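Local coordinates for protein Phikz039 (Pseudomonas phage phikz, PDB 3ZBQ) that belongs to the tubulin/FtsZ family as the phage cytoskeletal protein PhuZ and binds guanosine-5'-diphosphate in its nucleotide pocket, at residues 121-135 with 157-171. Sequence-based numbering, arbitrary orientation.
Sequences QQQGEVVVSVVIGSY and VSKVPMIINYHENVE. With GDP (guanosine-5'-diphosphate), chain B.
The hydroxyl end of Tyr-166 fits over Gly-133, whose lack of a side chain lets Tyr-166 OH come within 3.6 Å of Gly-133 CA, with CE1 near Gly-133 N. Two residues earlier, Val-131 CG2, opposite Tyr-166 itself, bears on the edge of the same ring, 4.0 Å from Tyr-166 CD1, the two side chains crossing at about a right angle. On the other face of the sheet, Val-130 CG1 nestles against an amide and an imidazole that His-167 NE2 joins by its 2.6 Å bond to Asn-165 OD1, within the imidazole plane but above that of the carbonyl. Backbone bonds alternating from Ser-129 N to Asn-169 N mark 127-133 and 163-168 as neighbouring parallel strands of a beta-alpha-beta unit, linked by helix 138-158, in the tubulin-type nucleotide-binding domain. Next along, Asn-169 CG, anti to its own carbonyl carbon (chi1 -86°), lies 3.5 Å from Ile-132 CG2; its OD1 accepts a hydrogen bond from GDP N2, while ND2 donates to N3 and O2'. Tyr-135 OH donates to Glu-168 OE2 (2.9 Å) from above the carboxylate, ring and carboxylate 82° apart, and also bonds Arg-291. Near the C-terminal ends of helices 109-122 and 138-158, Gln-121 NE2 grips Ser-158 OG, itself also bonded to Val-154 O, at 3.0 Å, with Val-160 CG1 packed 3.6 Å from Gln-121 CD.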
loop_
_atom_site.group_PDB
_atom_site.type_symbol
_atom_site.label_atom_id
_atom_site.label_comp_id
_atom_site.label_asym_id
_atom_site.label_seq_id
_atom_site.Cartn_x
_atom_site.Cartn_y
_atom_site.Cartn_z
ATOM N N GLN A 121 9.809 9.458 -2.486
ATOM C CA GLN A 121 10.679 8.950 -3.540
ATOM C C GLN A 121 11.353 10.074 -4.316
ATOM O O GLN A 121 12.511 9.949 -4.727
ATOM C CB GLN A 121 9.933 7.955 -4.449
ATOM C CG GLN A 121 9.643 6.654 -3.700
ATOM C CD GLN A 121 9.310 5.475 -4.581
ATOM O OE1 GLN A 121 9.466 4.326 -4.154
ATOM N NE2 GLN A 121 8.818 5.735 -5.794
ATOM N N GLN A 122 10.652 11.192 -4.474
ATOM C CA GLN A 122 11.270 12.369 -5.084
ATOM C C GLN A 122 12.401 12.946 -4.227
ATOM O O GLN A 122 13.279 13.631 -4.745
ATOM C CB GLN A 122 10.216 13.437 -5.392
ATOM C CG GLN A 122 9.265 13.035 -6.514
ATOM C CD GLN A 122 8.120 14.010 -6.668
ATOM O OE1 GLN A 122 6.953 13.632 -6.589
ATOM N NE2 GLN A 122 8.448 15.278 -6.883
ATOM N N GLN A 123 12.381 12.667 -2.924
ATOM C CA GLN A 123 13.474 13.077 -2.028
ATOM C C GLN A 123 14.618 12.061 -1.999
ATOM O O GLN A 123 15.605 12.263 -1.297
ATOM C CB GLN A 123 12.980 13.279 -0.584
ATOM C CG GLN A 123 11.706 14.058 -0.442
ATOM C CD GLN A 123 11.752 15.375 -1.159
ATOM O OE1 GLN A 123 12.759 16.083 -1.109
ATOM N NE2 GLN A 123 10.658 15.719 -1.843
ATOM N N GLY A 124 14.473 10.961 -2.737
ATOM C CA GLY A 124 15.484 9.912 -2.765
ATOM C C GLY A 124 15.317 8.820 -1.714
ATOM O O GLY A 124 16.207 7.989 -1.538
ATOM N N GLU A 125 14.178 8.795 -1.023
ATOM C CA GLU A 125 13.981 7.810 0.045
ATOM C C GLU A 125 13.643 6.418 -0.486
ATOM O O GLU A 125 13.221 6.253 -1.640
ATOM C CB GLU A 125 12.880 8.264 1.016
ATOM C CG GLU A 125 13.031 9.686 1.533
ATOM C CD GLU A 125 14.204 9.873 2.481
ATOM O OE1 GLU A 125 14.769 8.873 2.971
ATOM O OE2 GLU A 125 14.545 11.042 2.761
ATOM N N VAL A 126 13.833 5.430 0.382
ATOM C CA VAL A 126 13.520 4.035 0.114
ATOM C C VAL A 126 12.160 3.740 0.741
ATOM O O VAL A 126 11.952 3.933 1.953
ATOM C CB VAL A 126 14.562 3.121 0.761
ATOM C CG1 VAL A 126 14.127 1.659 0.692
ATOM C CG2 VAL A 126 15.917 3.325 0.084
ATOM N N VAL A 127 11.236 3.278 -0.090
ATOM C CA VAL A 127 9.839 3.150 0.319
ATOM C C VAL A 127 9.250 1.821 -0.146
ATOM O O VAL A 127 9.486 1.384 -1.278
ATOM C CB VAL A 127 8.973 4.287 -0.285
ATOM C CG1 VAL A 127 7.531 4.250 0.293
ATOM C CG2 VAL A 127 9.600 5.658 -0.042
ATOM N N VAL A 128 8.470 1.188 0.726
ATOM C CA VAL A 128 7.667 0.030 0.338
ATOM C C VAL A 128 6.222 0.293 0.755
ATOM O O VAL A 128 5.982 0.848 1.823
ATOM C CB VAL A 128 8.170 -1.254 1.028
ATOM C CG1 VAL A 128 7.181 -2.394 0.830
ATOM C CG2 VAL A 128 9.548 -1.632 0.483
ATOM N N SER A 129 5.270 -0.081 -0.088
ATOM C CA SER A 129 3.856 0.034 0.268
ATOM C C SER A 129 3.267 -1.329 0.571
ATOM O O SER A 129 3.526 -2.305 -0.150
ATOM C CB SER A 129 3.049 0.678 -0.863
ATOM O OG SER A 129 3.264 2.077 -0.900
ATOM N N VAL A 130 2.451 -1.386 1.619
ATOM C CA VAL A 130 1.668 -2.580 1.910
ATOM C C VAL A 130 0.201 -2.196 1.689
ATOM O O VAL A 130 -0.322 -1.302 2.356
ATOM C CB VAL A 130 1.933 -3.112 3.344
ATOM C CG1 VAL A 130 1.123 -4.369 3.598
ATOM C CG2 VAL A 130 3.436 -3.421 3.526
ATOM N N VAL A 131 -0.427 -2.819 0.692
ATOM C CA VAL A 131 -1.727 -2.353 0.192
ATOM C C VAL A 131 -2.774 -3.458 0.091
ATOM O O VAL A 131 -2.436 -4.643 0.042
ATOM C CB VAL A 131 -1.570 -1.639 -1.178
ATOM C CG1 VAL A 131 -0.503 -0.535 -1.085
ATOM C CG2 VAL A 131 -1.180 -2.643 -2.279
ATOM N N ILE A 132 -4.050 -3.055 0.061
ATOM C CA ILE A 132 -5.184 -3.988 0.035
ATOM C C ILE A 132 -6.126 -3.699 -1.133
ATOM O O ILE A 132 -6.706 -2.609 -1.220
ATOM C CB ILE A 132 -6.006 -3.924 1.352
ATOM C CG1 ILE A 132 -5.100 -4.160 2.565
ATOM C CG2 ILE A 132 -7.153 -4.939 1.337
ATOM C CD1 ILE A 132 -5.719 -3.752 3.897
ATOM N N GLY A 133 -6.284 -4.671 -2.030
ATOM C CA GLY A 133 -7.210 -4.511 -3.144
ATOM C C GLY A 133 -8.612 -4.956 -2.758
ATOM O O GLY A 133 -8.776 -5.924 -2.011
ATOM N N SER A 134 -9.630 -4.250 -3.247
ATOM C CA SER A 134 -11.013 -4.651 -2.976
ATOM C C SER A 134 -11.922 -4.272 -4.134
ATOM O O SER A 134 -11.568 -3.444 -4.981
ATOM C CB SER A 134 -11.524 -4.064 -1.650
ATOM O OG SER A 134 -11.632 -2.647 -1.695
ATOM N N TYR A 135 -13.104 -4.877 -4.174
ATOM C CA TYR A 135 -13.992 -4.678 -5.302
ATOM C C TYR A 135 -15.407 -5.061 -4.927
ATOM O O TYR A 135 -16.121 -5.638 -5.749
ATOM C CB TYR A 135 -13.538 -5.512 -6.499
ATOM C CG TYR A 135 -13.031 -6.874 -6.120
ATOM C CD1 TYR A 135 -13.900 -7.936 -5.912
ATOM C CD2 TYR A 135 -11.666 -7.101 -5.977
ATOM C CE1 TYR A 135 -13.424 -9.189 -5.563
ATOM C CE2 TYR A 135 -11.185 -8.340 -5.627
ATOM C CZ TYR A 135 -12.059 -9.377 -5.419
ATOM O OH TYR A 135 -11.546 -10.612 -5.081
ATOM N N VAL A 157 6.338 9.502 -12.211
ATOM C CA VAL A 157 6.569 10.874 -11.771
ATOM C C VAL A 157 7.769 10.987 -10.827
ATOM O O VAL A 157 8.581 11.918 -10.941
ATOM C CB VAL A 157 5.299 11.466 -11.120
ATOM C CG1 VAL A 157 5.623 12.766 -10.419
ATOM C CG2 VAL A 157 4.226 11.672 -12.184
ATOM N N SER A 158 7.910 10.019 -9.922
ATOM C CA SER A 158 9.019 10.047 -8.970
ATOM C C SER A 158 10.289 9.444 -9.552
ATOM O O SER A 158 11.360 9.558 -8.941
ATOM C CB SER A 158 8.657 9.357 -7.650
ATOM O OG SER A 158 8.542 7.954 -7.799
ATOM N N LYS A 159 10.165 8.812 -10.723
ATOM C CA LYS A 159 11.302 8.201 -11.432
ATOM C C LYS A 159 11.977 7.086 -10.641
ATOM O O LYS A 159 13.177 6.829 -10.795
ATOM C CB LYS A 159 12.324 9.265 -11.831
ATOM C CG LYS A 159 11.689 10.503 -12.446
ATOM C CD LYS A 159 12.731 11.548 -12.731
ATOM C CE LYS A 159 12.073 12.865 -13.019
ATOM N NZ LYS A 159 13.064 13.859 -13.505
ATOM N N VAL A 160 11.193 6.428 -9.794
ATOM C CA VAL A 160 11.671 5.349 -8.944
ATOM C C VAL A 160 10.553 4.322 -8.936
ATOM O O VAL A 160 9.397 4.685 -8.690
ATOM C CB VAL A 160 11.886 5.840 -7.495
ATOM C CG1 VAL A 160 12.193 4.670 -6.570
ATOM C CG2 VAL A 160 12.990 6.884 -7.412
ATOM N N PRO A 161 10.869 3.045 -9.214
ATOM C CA PRO A 161 9.808 2.026 -9.219
ATOM C C PRO A 161 9.078 1.991 -7.881
ATOM O O PRO A 161 9.701 1.950 -6.815
ATOM C CB PRO A 161 10.578 0.714 -9.438
ATOM C CG PRO A 161 11.846 1.143 -10.128
ATOM C CD PRO A 161 12.194 2.459 -9.493
ATOM N N MET A 162 7.754 2.038 -7.929
ATOM C CA MET A 162 6.985 1.968 -6.708
ATOM C C MET A 162 6.800 0.508 -6.329
ATOM O O MET A 162 6.273 -0.284 -7.110
ATOM C CB MET A 162 5.624 2.655 -6.890
ATOM C CG MET A 162 4.849 2.690 -5.629
ATOM S SD MET A 162 3.433 3.774 -5.742
ATOM C CE MET A 162 2.755 3.428 -4.129
ATOM N N ILE A 163 7.257 0.151 -5.133
ATOM C CA ILE A 163 7.223 -1.230 -4.674
ATOM C C ILE A 163 5.952 -1.457 -3.867
ATOM O O ILE A 163 5.721 -0.793 -2.853
ATOM C CB ILE A 163 8.439 -1.544 -3.770
ATOM C CG1 ILE A 163 9.747 -1.325 -4.524
ATOM C CG2 ILE A 163 8.347 -2.961 -3.202
ATOM C CD1 ILE A 163 10.950 -1.230 -3.609
ATOM N N ILE A 164 5.130 -2.407 -4.308
ATOM C CA ILE A 164 3.915 -2.724 -3.576
ATOM C C ILE A 164 3.901 -4.186 -3.117
ATOM O O ILE A 164 4.239 -5.111 -3.875
ATOM C CB ILE A 164 2.635 -2.382 -4.389
ATOM C CG1 ILE A 164 2.477 -3.328 -5.579
ATOM C CG2 ILE A 164 2.673 -0.937 -4.871
ATOM C CD1 ILE A 164 1.089 -3.254 -6.241
ATOM N N ASN A 165 3.551 -4.368 -1.848
ATOM C CA ASN A 165 3.280 -5.681 -1.288
ATOM C C ASN A 165 1.761 -5.815 -1.258
ATOM O O ASN A 165 1.083 -5.115 -0.499
ATOM C CB ASN A 165 3.907 -5.790 0.105
ATOM C CG ASN A 165 3.557 -7.078 0.806
ATOM O OD1 ASN A 165 2.735 -7.089 1.723
ATOM N ND2 ASN A 165 4.185 -8.175 0.393
ATOM N N TYR A 166 1.228 -6.692 -2.110
ATOM C CA TYR A 166 -0.205 -6.690 -2.423
ATOM C C TYR A 166 -1.021 -7.766 -1.710
ATOM O O TYR A 166 -0.640 -8.943 -1.670
ATOM C CB TYR A 166 -0.408 -6.809 -3.942
ATOM C CG TYR A 166 -1.876 -6.877 -4.327
ATOM C CD1 TYR A 166 -2.658 -5.732 -4.337
ATOM C CD2 TYR A 166 -2.474 -8.088 -4.671
ATOM C CE1 TYR A 166 -4.003 -5.780 -4.683
ATOM C CE2 TYR A 166 -3.821 -8.149 -5.021
ATOM C CZ TYR A 166 -4.575 -6.996 -5.028
ATOM O OH TYR A 166 -5.917 -7.048 -5.364
ATOM N N HIS A 167 -2.176 -7.362 -1.185
ATOM C CA HIS A 167 -3.073 -8.280 -0.515
ATOM C C HIS A 167 -4.454 -8.011 -1.051
ATOM O O HIS A 167 -4.858 -6.870 -1.163
ATOM C CB HIS A 167 -3.054 -8.041 0.995
ATOM C CG HIS A 167 -1.700 -8.242 1.597
ATOM N ND1 HIS A 167 -1.358 -9.385 2.279
ATOM C CD2 HIS A 167 -0.591 -7.463 1.577
ATOM C CE1 HIS A 167 -0.090 -9.308 2.655
ATOM N NE2 HIS A 167 0.396 -8.149 2.243
ATOM N N GLU A 168 -5.168 -9.065 -1.387
ATOM C CA GLU A 168 -6.518 -8.893 -1.904
ATOM C C GLU A 168 -7.549 -9.263 -0.865
ATOM O O GLU A 168 -7.447 -10.323 -0.238
ATOM C CB GLU A 168 -6.682 -9.775 -3.126
ATOM C CG GLU A 168 -7.960 -9.535 -3.881
ATOM C CD GLU A 168 -7.917 -10.216 -5.216
ATOM O OE1 GLU A 168 -7.080 -9.816 -6.058
ATOM O OE2 GLU A 168 -8.705 -11.158 -5.407
ATOM N N ASN A 169 -8.542 -8.393 -0.674
ATOM C CA ASN A 169 -9.719 -8.758 0.096
ATOM C C ASN A 169 -10.580 -9.619 -0.816
ATOM O O ASN A 169 -11.478 -9.117 -1.499
ATOM C CB ASN A 169 -10.510 -7.518 0.537
ATOM C CG ASN A 169 -9.998 -6.917 1.846
ATOM O OD1 ASN A 169 -9.151 -7.497 2.530
ATOM N ND2 ASN A 169 -10.538 -5.751 2.213
ATOM N N VAL A 170 -10.270 -10.911 -0.857
ATOM C CA VAL A 170 -11.034 -11.840 -1.672
ATOM C C VAL A 170 -12.457 -11.872 -1.143
ATOM O O VAL A 170 -12.691 -12.109 0.043
ATOM C CB VAL A 170 -10.423 -13.249 -1.674
ATOM C CG1 VAL A 170 -11.244 -14.167 -2.554
ATOM C CG2 VAL A 170 -8.989 -13.196 -2.210
ATOM N N GLU A 171 -13.400 -11.578 -2.028
ATOM C CA GLU A 171 -14.808 -11.577 -1.681
ATOM C C GLU A 171 -15.165 -12.868 -0.945
ATOM O O GLU A 171 -14.953 -13.966 -1.470
ATOM C CB GLU A 171 -15.620 -11.444 -2.967
ATOM C CG GLU A 171 -17.095 -11.262 -2.795
ATOM C CD GLU A 171 -17.803 -11.196 -4.140
ATOM O OE1 GLU A 171 -17.454 -11.993 -5.046
ATOM O OE2 GLU A 171 -18.717 -10.354 -4.288
HETATM P PB GDP B . -10.210 5.062 3.527
HETATM O O1B GDP B . -10.318 5.493 4.968
HETATM O O2B GDP B . -8.758 4.868 3.140
HETATM O O3B GDP B . -10.876 6.046 2.596
HETATM O O3A GDP B . -10.955 3.658 3.286
HETATM P PA GDP B . -10.857 2.358 4.228
HETATM O O1A GDP B . -11.369 2.524 5.640
HETATM O O2A GDP B . -9.443 1.817 4.218
HETATM O "O5'" GDP B . -11.820 1.341 3.465
HETATM C "C5'" GDP B . -11.632 1.032 2.089
HETATM C "C4'" GDP B . -11.682 -0.484 1.909
HETATM O "O4'" GDP B . -10.537 -1.073 2.526
HETATM C "C3'" GDP B . -12.869 -1.147 2.581
HETATM O "O3'" GDP B . -14.000 -1.156 1.695
HETATM C "C2'" GDP B . -12.355 -2.537 2.868
HETATM O "O2'" GDP B . -12.459 -3.335 1.688
HETATM C "C1'" GDP B . -10.870 -2.347 3.076
HETATM N N9 GDP B . -10.503 -2.301 4.508
HETATM C C8 GDP B . -10.743 -1.320 5.399
HETATM N N7 GDP B . -10.231 -1.635 6.614
HETATM C C5 GDP B . -9.630 -2.838 6.504
HETATM C C6 GDP B . -8.891 -3.762 7.394
HETATM O O6 GDP B . -8.676 -3.474 8.599
HETATM N N1 GDP B . -8.442 -4.910 6.853
HETATM C C2 GDP B . -8.650 -5.243 5.562
HETATM N N2 GDP B . -8.185 -6.422 5.081
HETATM N N3 GDP B . -9.315 -4.447 4.698
HETATM C C4 GDP B . -9.815 -3.262 5.111
HETATM O O HOH W 1 8.089 2.199 -3.414
HETATM O O HOH W 2 5.630 1.957 -2.476
HETATM O O HOH W 3 -13.234 -7.154 -2.239
#